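PDB 3M4X: NOL1/NOP2/sun family protein from Enterococcus faecium, which probably methylates ribosomal RNA as an S-adenosylmethionine-dependent cytosine-5 methyltransferase of the RsmB/RsmF family, with a PUA-like RNA-binding region. Local coordinates for residues 9-14 with 201-206; 186-191 with 235-240; 212-217 with 243-248; 282-287 with 294-299. One frame throughout, in Å; residues are numbered along the deposited sequence.

Contact 1 (9-14 with 201-206)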
loop_
_atom_site.group_PDB
_atom_site.type_symbol
_atom_site.label_atom_id
_atom_site.label_comp_id
_atom_site.label_asym_id
_atom_site.label_seq_id
_atom_site.Cartn_x
_atom_site.Cartn_y
_atom_site.Cartn_z
ATOM N N PRO A 9 -14.162 20.263 -19.140
ATOM C CA PRO A 9 -15.549 20.692 -18.928
ATOM C C PRO A 9 -15.658 22.203 -18.751
ATOM O O PRO A 9 -14.896 22.788 -17.977
ATOM C CB PRO A 9 -15.936 19.985 -17.624
ATOM C CG PRO A 9 -15.017 18.808 -17.544
ATOM C CD PRO A 9 -13.724 19.311 -18.109
ATOM N N GLN A 10 -16.605 22.820 -19.455
ATOM C CA GLN A 10 -16.767 24.273 -19.437
ATOM C C GLN A 10 -16.854 24.821 -18.018
ATOM O O GLN A 10 -16.253 25.850 -17.711
ATOM C CB GLN A 10 -18.004 24.705 -20.240
ATOM C CG GLN A 10 -18.482 23.675 -21.252
ATOM C CD GLN A 10 -19.090 22.449 -20.589
ATOM O OE1 GLN A 10 -20.120 22.542 -19.917
ATOM N NE2 GLN A 10 -18.451 21.295 -20.768
ATOM N N GLN A 11 -17.600 24.138 -17.156
ATOM C CA GLN A 11 -17.798 24.619 -15.785
ATOM C C GLN A 11 -16.504 24.607 -14.974
ATOM O O GLN A 11 -16.286 25.461 -14.112
ATOM C CB GLN A 11 -18.879 23.804 -15.073
ATOM C CG GLN A 11 -20.243 23.903 -15.727
ATOM C CD GLN A 11 -20.639 25.334 -16.026
ATOM O OE1 GLN A 11 -20.907 25.684 -17.177
ATOM N NE2 GLN A 11 -20.676 26.172 -14.991
ATOM N N PHE A 12 -15.660 23.625 -15.270
ATOM C CA PHE A 12 -14.342 23.468 -14.666
ATOM C C PHE A 12 -13.410 24.593 -15.112
ATOM O O PHE A 12 -12.720 25.206 -14.297
ATOM C CB PHE A 12 -13.778 22.108 -15.085
ATOM C CG PHE A 12 -12.358 21.872 -14.659
ATOM C CD1 PHE A 12 -12.070 21.366 -13.396
ATOM C CD2 PHE A 12 -11.310 22.131 -15.526
ATOM C CE1 PHE A 12 -10.763 21.138 -13.011
ATOM C CE2 PHE A 12 -10.001 21.908 -15.143
ATOM C CZ PHE A 12 -9.726 21.411 -13.883
ATOM N N ILE A 13 -13.400 24.848 -16.418
ATOM C CA ILE A 13 -12.634 25.942 -17.007
ATOM C C ILE A 13 -12.965 27.306 -16.386
ATOM O O ILE A 13 -12.065 28.077 -16.048
ATOM C CB ILE A 13 -12.826 25.965 -18.550
ATOM C CG1 ILE A 13 -12.206 24.709 -19.162
ATOM C CG2 ILE A 13 -12.212 27.205 -19.174
ATOM C CD1 ILE A 13 -12.347 24.610 -20.662
ATOM N N LYS A 14 -14.251 27.602 -16.221
ATOM C CA LYS A 14 -14.661 28.845 -15.565
ATOM C C LYS A 14 -14.213 28.885 -14.097
ATOM O O LYS A 14 -13.674 29.892 -13.615
ATOM C CB LYS A 14 -16.184 29.030 -15.636
ATOM C CG LYS A 14 -16.810 28.888 -17.023
ATOM C CD LYS A 14 -18.270 29.363 -17.014
ATOM C CE LYS A 14 -19.187 28.474 -17.868
ATOM N NZ LYS A 14 -18.792 28.360 -19.312
ATOM N N TRP A 201 -17.166 14.099 -14.022
ATOM C CA TRP A 201 -17.083 15.361 -13.288
ATOM C C TRP A 201 -18.301 16.251 -13.548
ATOM O O TRP A 201 -18.705 16.442 -14.692
ATOM C CB TRP A 201 -15.807 16.123 -13.671
ATOM C CG TRP A 201 -15.511 17.311 -12.789
ATOM C CD1 TRP A 201 -14.707 17.329 -11.681
ATOM C CD2 TRP A 201 -16.022 18.647 -12.931
ATOM N NE1 TRP A 201 -14.682 18.588 -11.132
ATOM C CE2 TRP A 201 -15.477 19.416 -11.883
ATOM C CE3 TRP A 201 -16.884 19.263 -13.842
ATOM C CZ2 TRP A 201 -15.771 20.767 -11.716
ATOM C CZ3 TRP A 201 -17.164 20.606 -13.684
ATOM C CH2 TRP A 201 -16.611 21.345 -12.627
ATOM N N THR A 202 -18.879 16.800 -12.484
ATOM C CA THR A 202 -19.893 17.841 -12.634
ATOM C C THR A 202 -19.524 19.012 -11.758
ATOM O O THR A 202 -18.577 18.943 -10.970
ATOM C CB THR A 202 -21.312 17.369 -12.255
ATOM O OG1 THR A 202 -21.436 17.297 -10.830
ATOM C CG2 THR A 202 -21.604 16.005 -12.859
ATOM N N GLU A 203 -20.292 20.082 -11.881
ATOM C CA GLU A 203 -20.041 21.290 -11.115
ATOM C C GLU A 203 -20.349 21.070 -9.633
ATOM O O GLU A 203 -19.893 21.823 -8.771
ATOM C CB GLU A 203 -20.885 22.435 -11.678
ATOM C CG GLU A 203 -20.403 23.817 -11.296
ATOM C CD GLU A 203 -21.205 24.899 -11.985
ATOM O OE1 GLU A 203 -21.110 26.075 -11.571
ATOM O OE2 GLU A 203 -21.938 24.567 -12.941
ATOM N N GLU A 204 -21.122 20.031 -9.342
ATOM C CA GLU A 204 -21.539 19.753 -7.972
ATOM C C GLU A 204 -20.651 18.723 -7.283
ATOM O O GLU A 204 -20.828 18.439 -6.104
ATOM C CB GLU A 204 -22.991 19.269 -7.941
ATOM C CG GLU A 204 -24.019 20.357 -8.205
ATOM C CD GLU A 204 -25.437 19.823 -8.191
ATOM O OE1 GLU A 204 -25.630 18.630 -8.515
ATOM O OE2 GLU A 204 -26.356 20.596 -7.856
ATOM N N SER A 205 -19.703 18.161 -8.025
ATOM C CA SER A 205 -18.849 17.105 -7.492
ATOM C C SER A 205 -18.023 17.544 -6.289
ATOM O O SER A 205 -17.929 16.818 -5.309
ATOM C CB SER A 205 -17.932 16.540 -8.578
ATOM O OG SER A 205 -18.677 15.880 -9.589
ATOM N N PRO A 206 -17.409 18.732 -6.360
ATOM C CA PRO A 206 -16.558 19.099 -5.227
ATOM C C PRO A 206 -17.297 19.100 -3.894
ATOM O O PRO A 206 -16.785 18.533 -2.922
ATOM C CB PRO A 206 -16.078 20.501 -5.598
ATOM C CG PRO A 206 -16.061 20.480 -7.104
ATOM C CD PRO A 206 -17.269 19.675 -7.484
#
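W201 lays its indole against the first turn of helix 10-20, making an edge-to-face pair with F12 just before the chain enters helix 205-222 through a capping box. With CG anti to the backbone N (chi1 -170°), W201 carries its ring toward that turn. The F12 ring presents its edge to the indole face, with the two planes at 87° and the centroid of the six-membered ring 5.7 Å from that of F12. F12 CB makes a CH-pi contact with the same six-membered ring, 4.0 Å from its centroid and over the face. P9, the N-cap residue of helix 10-20, comes obliquely to W201 CE3 through its CB, whereas Q11 CB sits at the indole rim, in plane and 3.9 Å from W201 CZ3. The indole N-H is satisfied by E188, which accepts from W201 NE1. T202 follows with its CB pointing away from helix 10-20, and its OG1 accepts from E204 N. E203 turns back toward the helix; its chain is extended beyond CG, and OE2 receives a weak hydrogen bond of 2.9 Å from Q11 NE2. A type I turn runs from T202 to S205, where S205 OG completes the capping box by accepting from T202 N at 3.0 Å, with an N-H...O angle of 163°.

Contact 2 (186-191 with 235-240)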
loop_
_atom_site.group_PDB
_atom_site.type_symbol
_atom_site.label_atom_id
_atom_site.label_comp_id
_atom_site.label_asym_id
_atom_site.label_seq_id
_atom_site.Cartn_x
_atom_site.Cartn_y
_atom_site.Cartn_z
ATOM N N SER A 186 -13.193 14.410 -6.158
ATOM C CA SER A 186 -13.746 14.704 -7.490
ATOM C C SER A 186 -12.865 14.252 -8.658
ATOM O O SER A 186 -13.348 14.099 -9.785
ATOM C CB SER A 186 -14.156 16.181 -7.632
ATOM O OG SER A 186 -13.146 17.068 -7.180
ATOM N N GLY A 187 -11.582 14.033 -8.392
ATOM C CA GLY A 187 -10.702 13.411 -9.371
ATOM C C GLY A 187 -10.253 14.300 -10.518
ATOM O O GLY A 187 -10.105 13.843 -11.651
ATOM N N GLU A 188 -10.028 15.576 -10.228
ATOM C CA GLU A 188 -9.572 16.502 -11.248
ATOM C C GLU A 188 -8.095 16.293 -11.530
ATOM O O GLU A 188 -7.576 16.757 -12.544
ATOM C CB GLU A 188 -9.856 17.940 -10.830
ATOM C CG GLU A 188 -11.293 18.158 -10.422
ATOM C CD GLU A 188 -11.483 19.461 -9.672
ATOM O OE1 GLU A 188 -10.466 20.119 -9.367
ATOM O OE2 GLU A 188 -12.645 19.829 -9.394
ATOM N N GLY A 189 -7.432 15.575 -10.631
ATOM C CA GLY A 189 -6.040 15.200 -10.810
ATOM C C GLY A 189 -5.928 13.949 -11.648
ATOM O O GLY A 189 -4.824 13.520 -11.994
HETATM N N MSE A 190 -7.074 13.363 -11.988
HETATM C CA MSE A 190 -7.107 12.158 -12.817
HETATM C C MSE A 190 -7.551 12.455 -14.259
HETATM O O MSE A 190 -7.686 11.536 -15.073
HETATM C CB MSE A 190 -8.028 11.098 -12.200
HETATM C CG MSE A 190 -7.565 10.529 -10.854
HETATM SE SE MSE A 190 -5.807 9.638 -10.930
HETATM C CE MSE A 190 -4.721 11.042 -10.098
ATOM N N PHE A 191 -7.771 13.729 -14.573
ATOM C CA PHE A 191 -8.213 14.126 -15.919
ATOM C C PHE A 191 -7.296 13.642 -17.066
ATOM O O PHE A 191 -7.778 13.077 -18.054
ATOM C CB PHE A 191 -8.396 15.643 -16.003
ATOM C CG PHE A 191 -9.678 16.139 -15.402
ATOM C CD1 PHE A 191 -10.540 15.274 -14.746
ATOM C CD2 PHE A 191 -10.016 17.479 -15.483
ATOM C CE1 PHE A 191 -11.725 15.734 -14.183
ATOM C CE2 PHE A 191 -11.197 17.943 -14.926
ATOM C CZ PHE A 191 -12.051 17.067 -14.275
ATOM N N CYS A 235 -6.778 13.517 -4.814
ATOM C CA CYS A 235 -6.233 13.695 -6.156
ATOM C C CYS A 235 -7.093 14.676 -6.950
ATOM O O CYS A 235 -7.436 14.445 -8.100
ATOM C CB CYS A 235 -6.072 12.355 -6.889
ATOM S SG CYS A 235 -7.598 11.422 -7.121
ATOM N N THR A 236 -7.453 15.778 -6.308
ATOM C CA THR A 236 -8.269 16.788 -6.944
ATOM C C THR A 236 -7.725 18.139 -6.547
ATOM O O THR A 236 -6.968 18.246 -5.579
ATOM C CB THR A 236 -9.750 16.677 -6.540
ATOM O OG1 THR A 236 -10.551 17.405 -7.479
ATOM C CG2 THR A 236 -9.989 17.230 -5.113
ATOM N N PHE A 237 -8.115 19.165 -7.292
ATOM C CA PHE A 237 -7.609 20.517 -7.073
ATOM C C PHE A 237 -8.572 21.378 -6.257
ATOM O O PHE A 237 -8.186 22.427 -5.733
ATOM C CB PHE A 237 -7.325 21.212 -8.422
ATOM C CG PHE A 237 -6.339 20.479 -9.287
ATOM C CD1 PHE A 237 -6.753 19.839 -10.450
ATOM C CD2 PHE A 237 -5.000 20.420 -8.935
ATOM C CE1 PHE A 237 -5.845 19.159 -11.252
ATOM C CE2 PHE A 237 -4.085 19.733 -9.723
ATOM C CZ PHE A 237 -4.508 19.104 -10.889
ATOM N N ALA A 238 -9.823 20.946 -6.149
ATOM C CA ALA A 238 -10.857 21.794 -5.549
ATOM C C ALA A 238 -10.549 22.217 -4.119
ATOM O O ALA A 238 -10.221 21.381 -3.274
ATOM C CB ALA A 238 -12.224 21.121 -5.627
ATOM N N PRO A 239 -10.640 23.531 -3.850
ATOM C CA PRO A 239 -10.573 24.035 -2.475
ATOM C C PRO A 239 -11.585 23.319 -1.603
ATOM O O PRO A 239 -11.274 23.006 -0.459
ATOM C CB PRO A 239 -10.972 25.511 -2.621
ATOM C CG PRO A 239 -10.503 25.864 -4.036
ATOM C CD PRO A 239 -10.747 24.619 -4.846
ATOM N N GLU A 240 -12.780 23.063 -2.134
ATOM C CA GLU A 240 -13.847 22.471 -1.330
ATOM C C GLU A 240 -13.415 21.145 -0.697
ATOM O O GLU A 240 -13.885 20.793 0.372
ATOM C CB GLU A 240 -15.135 22.296 -2.142
ATOM C CG GLU A 240 -15.796 23.614 -2.587
ATOM C CD GLU A 240 -15.134 24.216 -3.829
ATOM O OE1 GLU A 240 -14.176 23.616 -4.362
ATOM O OE2 GLU A 240 -15.572 25.292 -4.276
#
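T236 OG1 is the polar centre here. It donates to S186 OG over a short 2.6 Å and also receives a weak bond from E188 N at 3.3 Å, so one hydroxyl ties down two points of the 186-191 loop. OG1 reaches them because it stands anti to its own backbone N (chi1 -163°). S186 OG has a second partner in E241. The carboxylate of E188 works in the other direction: F237 N donates to OE1 over 3.3 Å, approaching from above the carboxylate plane, while OE2 is held by W201 NE1. Each oxygen of this buried group thus has a bond, and the carboxylate bridges the 235-240 loop to W201. Backbone to backbone, G189 N donates to C235 O at 2.8 Å, tilted 30° from the carbonyl plane; being glycine, G189 has no side chain on the side where that carbonyl presses in. E188 O lies oblique to the F237 ring, 3.2 Å from F237 CE1. The apolar contact is M190 with C235: the selenomethionine is bent at chi2 and chi3, its methyl CE is 3.7 Å from C235 CB, and its CG lies 3.8 Å from C235 SG. The first loop continues directly from C185, whose side chain C235 also touches. Two cysteine-bearing loops, each following a parallel strand of a Rossmann-like sheet, are consistent with the two-cysteine active site of RNA cytosine-5 methyltransferases.

Contact 3 (212-217 with 243-248)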
loop_
_atom_site.group_PDB
_atom_site.type_symbol
_atom_site.label_atom_id
_atom_site.label_comp_id
_atom_site.label_asym_id
_atom_site.label_seq_id
_atom_site.Cartn_x
_atom_site.Cartn_y
_atom_site.Cartn_z
ATOM N N ARG A 212 -18.770 13.859 1.862
ATOM C CA ARG A 212 -18.359 12.484 2.084
ATOM C C ARG A 212 -17.011 12.463 2.799
ATOM O O ARG A 212 -16.763 11.625 3.676
ATOM C CB ARG A 212 -18.304 11.703 0.771
ATOM C CG ARG A 212 -18.696 10.234 0.916
ATOM C CD ARG A 212 -18.688 9.500 -0.426
ATOM N NE ARG A 212 -19.222 8.140 -0.319
ATOM C CZ ARG A 212 -18.692 7.069 -0.910
ATOM N NH1 ARG A 212 -17.602 7.186 -1.659
ATOM N NH2 ARG A 212 -19.252 5.875 -0.751
ATOM N N GLN A 213 -16.149 13.404 2.442
ATOM C CA GLN A 213 -14.846 13.499 3.080
ATOM C C GLN A 213 -15.011 13.711 4.581
ATOM O O GLN A 213 -14.318 13.092 5.391
ATOM C CB GLN A 213 -14.005 14.610 2.433
ATOM C CG GLN A 213 -13.257 14.124 1.196
ATOM C CD GLN A 213 -13.310 15.095 0.033
ATOM O OE1 GLN A 213 -13.222 14.693 -1.130
ATOM N NE2 GLN A 213 -13.457 16.372 0.335
ATOM N N GLN A 214 -15.955 14.574 4.941
ATOM C CA GLN A 214 -16.216 14.893 6.332
ATOM C C GLN A 214 -16.704 13.677 7.094
ATOM O O GLN A 214 -16.326 13.461 8.234
ATOM C CB GLN A 214 -17.239 16.027 6.420
ATOM C CG GLN A 214 -16.685 17.366 5.962
ATOM C CD GLN A 214 -17.742 18.464 5.914
ATOM O OE1 GLN A 214 -17.419 19.650 5.928
ATOM N NE2 GLN A 214 -19.004 18.070 5.855
ATOM N N GLU A 215 -17.544 12.876 6.457
ATOM C CA GLU A 215 -18.050 11.661 7.084
ATOM C C GLU A 215 -16.944 10.630 7.338
ATOM O O GLU A 215 -16.889 10.008 8.404
ATOM C CB GLU A 215 -19.164 11.049 6.229
ATOM C CG GLU A 215 -20.438 11.886 6.209
ATOM C CD GLU A 215 -21.195 11.791 4.898
ATOM O OE1 GLU A 215 -21.117 10.732 4.238
ATOM O OE2 GLU A 215 -21.873 12.778 4.532
ATOM N N ILE A 216 -16.077 10.445 6.348
ATOM C CA ILE A 216 -14.984 9.511 6.465
ATOM C C ILE A 216 -14.065 9.955 7.597
ATOM O O ILE A 216 -13.695 9.152 8.460
ATOM C CB ILE A 216 -14.214 9.378 5.133
ATOM C CG1 ILE A 216 -15.123 8.776 4.063
ATOM C CG2 ILE A 216 -12.969 8.499 5.297
ATOM C CD1 ILE A 216 -14.504 8.716 2.693
ATOM N N LEU A 217 -13.742 11.247 7.613
ATOM C CA LEU A 217 -12.836 11.832 8.602
ATOM C C LEU A 217 -13.370 11.858 10.020
ATOM O O LEU A 217 -12.595 11.856 10.976
ATOM C CB LEU A 217 -12.467 13.263 8.203
ATOM C CG LEU A 217 -11.474 13.427 7.061
ATOM C CD1 LEU A 217 -11.453 14.883 6.648
ATOM C CD2 LEU A 217 -10.083 12.951 7.516
ATOM N N GLU A 243 -8.281 22.662 1.125
ATOM C CA GLU A 243 -8.156 23.659 2.195
ATOM C C GLU A 243 -9.415 23.786 3.058
ATOM O O GLU A 243 -9.323 24.102 4.243
ATOM C CB GLU A 243 -7.800 25.052 1.651
ATOM C CG GLU A 243 -6.403 25.198 1.078
ATOM C CD GLU A 243 -6.321 24.803 -0.396
ATOM O OE1 GLU A 243 -7.328 24.294 -0.929
ATOM O OE2 GLU A 243 -5.245 24.993 -1.016
ATOM N N GLU A 244 -10.590 23.577 2.472
ATOM C CA GLU A 244 -11.820 23.750 3.241
ATOM C C GLU A 244 -12.029 22.564 4.180
ATOM O O GLU A 244 -12.502 22.745 5.295
ATOM C CB GLU A 244 -13.040 24.001 2.348
ATOM C CG GLU A 244 -13.023 25.378 1.678
ATOM C CD GLU A 244 -14.288 25.674 0.860
ATOM O OE1 GLU A 244 -15.345 25.087 1.158
ATOM O OE2 GLU A 244 -14.221 26.498 -0.079
ATOM N N ILE A 245 -11.648 21.368 3.730
ATOM C CA ILE A 245 -11.631 20.180 4.585
ATOM C C ILE A 245 -10.665 20.322 5.775
ATOM O O ILE A 245 -11.021 20.004 6.911
ATOM C CB ILE A 245 -11.278 18.912 3.781
ATOM C CG1 ILE A 245 -12.492 18.441 2.982
ATOM C CG2 ILE A 245 -10.823 17.793 4.717
ATOM C CD1 ILE A 245 -13.735 18.202 3.834
ATOM N N ILE A 246 -9.451 20.808 5.516
ATOM C CA ILE A 246 -8.495 21.065 6.592
ATOM C C ILE A 246 -8.969 22.139 7.592
ATOM O O ILE A 246 -8.727 22.027 8.793
ATOM C CB ILE A 246 -7.105 21.440 6.052
ATOM C CG1 ILE A 246 -6.654 20.431 4.992
ATOM C CG2 ILE A 246 -6.097 21.485 7.191
ATOM C CD1 ILE A 246 -6.608 19.016 5.510
ATOM N N SER A 247 -9.635 23.180 7.097
ATOM C CA SER A 247 -10.192 24.210 7.970
ATOM C C SER A 247 -11.251 23.587 8.853
ATOM O O SER A 247 -11.256 23.765 10.058
ATOM C CB SER A 247 -10.833 25.333 7.137
ATOM O OG SER A 247 -9.894 25.883 6.238
ATOM N N TRP A 248 -12.170 22.874 8.219
ATOM C CA TRP A 248 -13.215 22.157 8.914
ATOM C C TRP A 248 -12.641 21.254 10.015
ATOM O O TRP A 248 -13.150 21.239 11.140
ATOM C CB TRP A 248 -14.031 21.344 7.908
ATOM C CG TRP A 248 -15.110 20.523 8.549
ATOM C CD1 TRP A 248 -16.354 20.950 8.918
ATOM C CD2 TRP A 248 -15.042 19.131 8.893
ATOM N NE1 TRP A 248 -17.062 19.912 9.468
ATOM C CE2 TRP A 248 -16.282 18.784 9.469
ATOM C CE3 TRP A 248 -14.050 18.144 8.771
ATOM C CZ2 TRP A 248 -16.565 17.494 9.911
ATOM C CZ3 TRP A 248 -14.329 16.864 9.213
ATOM C CH2 TRP A 248 -15.577 16.552 9.786
#
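Q214 stacks over the face of W248, and this stack forms the close-fitting part of the contact. Its CG stands over the middle of the indole six-membered ring, 3.7 Å from the centroid and 7° off the normal, a CH-pi contact. Beyond CG the chain runs on extended, carrying the amide over the five-membered ring with the two planes 27° apart; OE1 ends 3.4 Å from W248 CD1, over the face. L217 CB meets the edge of the same ring near its plane, at CZ3. Deeper in, buried I245 packs between Q214 and L217: its CD1 lies 3.7 Å from Q214 CG, and its CG2 is 3.5 Å from L217 CD1. Both helices, 205-222 and 243-252, rest on Y232 of strand 228-234, as successive helices packed on one face of a Rossmann-like sheet. The axes of the two short segments approach to 10.8 Å and cross at -40°. Partly exposed Q214 and W248 form the outer margin of the fit; beyond it, E215 points away from helix 243-252 and exposed, poorly ordered R212 does not touch it. S247 OG looks elsewhere, bonding E243 O in its own helix at 2.7 Å and S275 N. No hydrogen bond joins the two segments, so across these turns the contact depends on aliphatic fit and the stack on the indole.

Contact 4 (282-287 with 294-299)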
loop_
_atom_site.group_PDB
_atom_site.type_symbol
_atom_site.label_atom_id
_atom_site.label_comp_id
_atom_site.label_asym_id
_atom_site.label_seq_id
_atom_site.Cartn_x
_atom_site.Cartn_y
_atom_site.Cartn_z
ATOM N N THR A 282 0.342 22.856 4.215
ATOM C CA THR A 282 -0.175 21.779 3.387
ATOM C C THR A 282 0.444 21.870 1.982
ATOM O O THR A 282 0.979 22.910 1.592
ATOM C CB THR A 282 -1.717 21.776 3.350
ATOM O OG1 THR A 282 -2.195 22.888 2.584
ATOM C CG2 THR A 282 -2.285 21.860 4.788
ATOM N N ILE A 283 0.385 20.771 1.239
ATOM C CA ILE A 283 1.144 20.631 -0.001
ATOM C C ILE A 283 0.235 20.489 -1.198
ATOM O O ILE A 283 -0.680 19.671 -1.196
ATOM C CB ILE A 283 2.003 19.361 0.012
ATOM C CG1 ILE A 283 3.159 19.478 1.004
ATOM C CG2 ILE A 283 2.508 19.035 -1.390
ATOM C CD1 ILE A 283 3.966 18.180 1.106
ATOM N N ARG A 284 0.506 21.279 -2.225
ATOM C CA ARG A 284 -0.184 21.123 -3.493
ATOM C C ARG A 284 0.786 20.708 -4.581
ATOM O O ARG A 284 1.926 21.158 -4.628
ATOM C CB ARG A 284 -0.922 22.406 -3.896
ATOM C CG ARG A 284 -2.338 22.489 -3.335
ATOM C CD ARG A 284 -2.997 23.819 -3.688
ATOM N NE ARG A 284 -4.395 23.877 -3.270
ATOM C CZ ARG A 284 -5.422 23.428 -3.992
ATOM N NH1 ARG A 284 -5.226 22.879 -5.188
ATOM N NH2 ARG A 284 -6.654 23.526 -3.512
ATOM N N ILE A 285 0.318 19.838 -5.458
ATOM C CA ILE A 285 1.085 19.487 -6.635
ATOM C C ILE A 285 0.267 19.880 -7.862
ATOM O O ILE A 285 -0.827 19.361 -8.084
ATOM C CB ILE A 285 1.464 17.986 -6.629
ATOM C CG1 ILE A 285 2.425 17.708 -5.472
ATOM C CG2 ILE A 285 2.112 17.588 -7.950
ATOM C CD1 ILE A 285 2.765 16.272 -5.290
ATOM N N TRP A 286 0.788 20.839 -8.621
ATOM C CA TRP A 286 0.123 21.338 -9.822
ATOM C C TRP A 286 0.866 20.805 -11.050
ATOM O O TRP A 286 2.096 20.854 -11.100
ATOM C CB TRP A 286 0.145 22.866 -9.858
ATOM C CG TRP A 286 -0.667 23.603 -8.792
ATOM C CD1 TRP A 286 -0.181 24.218 -7.669
ATOM C CD2 TRP A 286 -2.084 23.852 -8.802
ATOM N NE1 TRP A 286 -1.210 24.808 -6.968
ATOM C CE2 TRP A 286 -2.385 24.604 -7.644
ATOM C CE3 TRP A 286 -3.124 23.511 -9.672
ATOM C CZ2 TRP A 286 -3.686 25.010 -7.332
ATOM C CZ3 TRP A 286 -4.415 23.914 -9.359
ATOM C CH2 TRP A 286 -4.685 24.659 -8.200
ATOM N N PRO A 287 0.124 20.299 -12.045
ATOM C CA PRO A 287 0.729 19.663 -13.228
ATOM C C PRO A 287 1.537 20.650 -14.082
ATOM O O PRO A 287 2.482 20.266 -14.761
ATOM C CB PRO A 287 -0.482 19.157 -14.025
ATOM C CG PRO A 287 -1.676 19.313 -13.124
ATOM C CD PRO A 287 -1.343 20.368 -12.129
ATOM N N GLY A 294 -1.174 15.654 -9.938
ATOM C CA GLY A 294 -1.970 16.548 -9.126
ATOM C C GLY A 294 -2.425 15.873 -7.848
ATOM O O GLY A 294 -3.078 14.830 -7.868
ATOM N N HIS A 295 -2.070 16.485 -6.729
ATOM C CA HIS A 295 -2.399 15.946 -5.423
ATOM C C HIS A 295 -2.461 17.058 -4.389
ATOM O O HIS A 295 -1.844 18.120 -4.539
ATOM C CB HIS A 295 -1.367 14.888 -5.009
ATOM C CG HIS A 295 -1.905 13.487 -5.010
ATOM N ND1 HIS A 295 -1.879 12.677 -6.129
ATOM C CD2 HIS A 295 -2.498 12.758 -4.035
ATOM C CE1 HIS A 295 -2.428 11.511 -5.841
ATOM N NE2 HIS A 295 -2.810 11.532 -4.574
ATOM N N PHE A 296 -3.235 16.808 -3.346
ATOM C CA PHE A 296 -3.231 17.633 -2.154
ATOM C C PHE A 296 -2.910 16.720 -0.971
ATOM O O PHE A 296 -3.464 15.631 -0.872
ATOM C CB PHE A 296 -4.615 18.270 -1.972
ATOM C CG PHE A 296 -4.756 19.068 -0.722
ATOM C CD1 PHE A 296 -4.257 20.366 -0.650
ATOM C CD2 PHE A 296 -5.422 18.542 0.381
ATOM C CE1 PHE A 296 -4.405 21.121 0.506
ATOM C CE2 PHE A 296 -5.576 19.288 1.543
ATOM C CZ PHE A 296 -5.067 20.574 1.605
ATOM N N VAL A 297 -2.010 17.149 -0.091
ATOM C CA VAL A 297 -1.719 16.402 1.127
ATOM C C VAL A 297 -1.575 17.294 2.345
ATOM O O VAL A 297 -1.021 18.382 2.260
ATOM C CB VAL A 297 -0.423 15.562 1.030
ATOM C CG1 VAL A 297 -0.287 14.692 2.277
ATOM C CG2 VAL A 297 -0.468 14.688 -0.172
ATOM N N ALA A 298 -2.054 16.807 3.488
ATOM C CA ALA A 298 -1.921 17.524 4.747
ATOM C C ALA A 298 -1.594 16.551 5.883
ATOM O O ALA A 298 -2.085 15.413 5.909
ATOM C CB ALA A 298 -3.211 18.302 5.045
ATOM N N LYS A 299 -0.745 16.979 6.808
ATOM C CA LYS A 299 -0.457 16.174 8.000
ATOM C C LYS A 299 -0.895 16.922 9.258
ATOM O O LYS A 299 -0.548 18.081 9.440
ATOM C CB LYS A 299 1.030 15.829 8.098
ATOM C CG LYS A 299 1.379 14.993 9.320
ATOM C CD LYS A 299 2.810 14.446 9.256
ATOM C CE LYS A 299 3.819 15.574 9.334
ATOM N NZ LYS A 299 5.217 15.111 9.540
#
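I283 and V297 exchange both of their backbone bonds: I283 N donates to V297 O at 3.0 Å, and V297 N returns a bond to I283 O at 3.1 Å. Two residues further along, I285 N donates to H295 O over 2.9 Å, but the return bond from H295 N to I285 O is weak at 3.4 Å. The carbonyls collect CA-H contacts as well: F296 CA approaches I283 O, and G294 CA comes to 3.2 Å from I285 O. The backbone angles of G294 (phi 138°) are ones that call for glycine. Between the hydrogen-bonded pairs, R284 and F296 form a non-hydrogen-bonded pair in this antiparallel beta hairpin. Their backbones bond outward instead, R284 to S267 and F296 to T234, which places the hairpin within the large mixed sheet of the methyltransferase fold. On the face of R284 and F296, the aromatic ring offers its edge to R284 CG, 3.9 Å from F296 CD1. The guanidinium is engaged beyond this hairpin: NE forms a salt bridge with E243, and NH2 donates to F237 O. T282 OG1 bonds L279 O and lies obliquely 3.5 Å from F296 CE1, while the CG2 branch packs 3.7 Å from A298 CB. On the other face the H295 ring leads away from segment 282-287, and its ND1 is paired with S93 OG.

Contact 1 is the outlying one, partly buried and joining the N-terminal helix to the methyltransferase region; contacts 2, 3 and 4 are buried. Contact 1 includes the start of helix 205-222 and contact 3 its middle, with centres about 20 Å apart. Contact 2 touches all the others: E188 meets W201 of contact 1, P239 O probably accepts from E244 N of contact 3, and the F237 ring meets that of W286 of contact 4, nearly parallel. Contacts 3 and 4 share the E243–R284 salt bridge and I246 packing on F296 and A298. The chemistry shifts accordingly, from aromatic packing in contact 1 through side-chain polar bonds in contact 2 and bond-free helix packing in contact 3 to backbone pairing in contact 4.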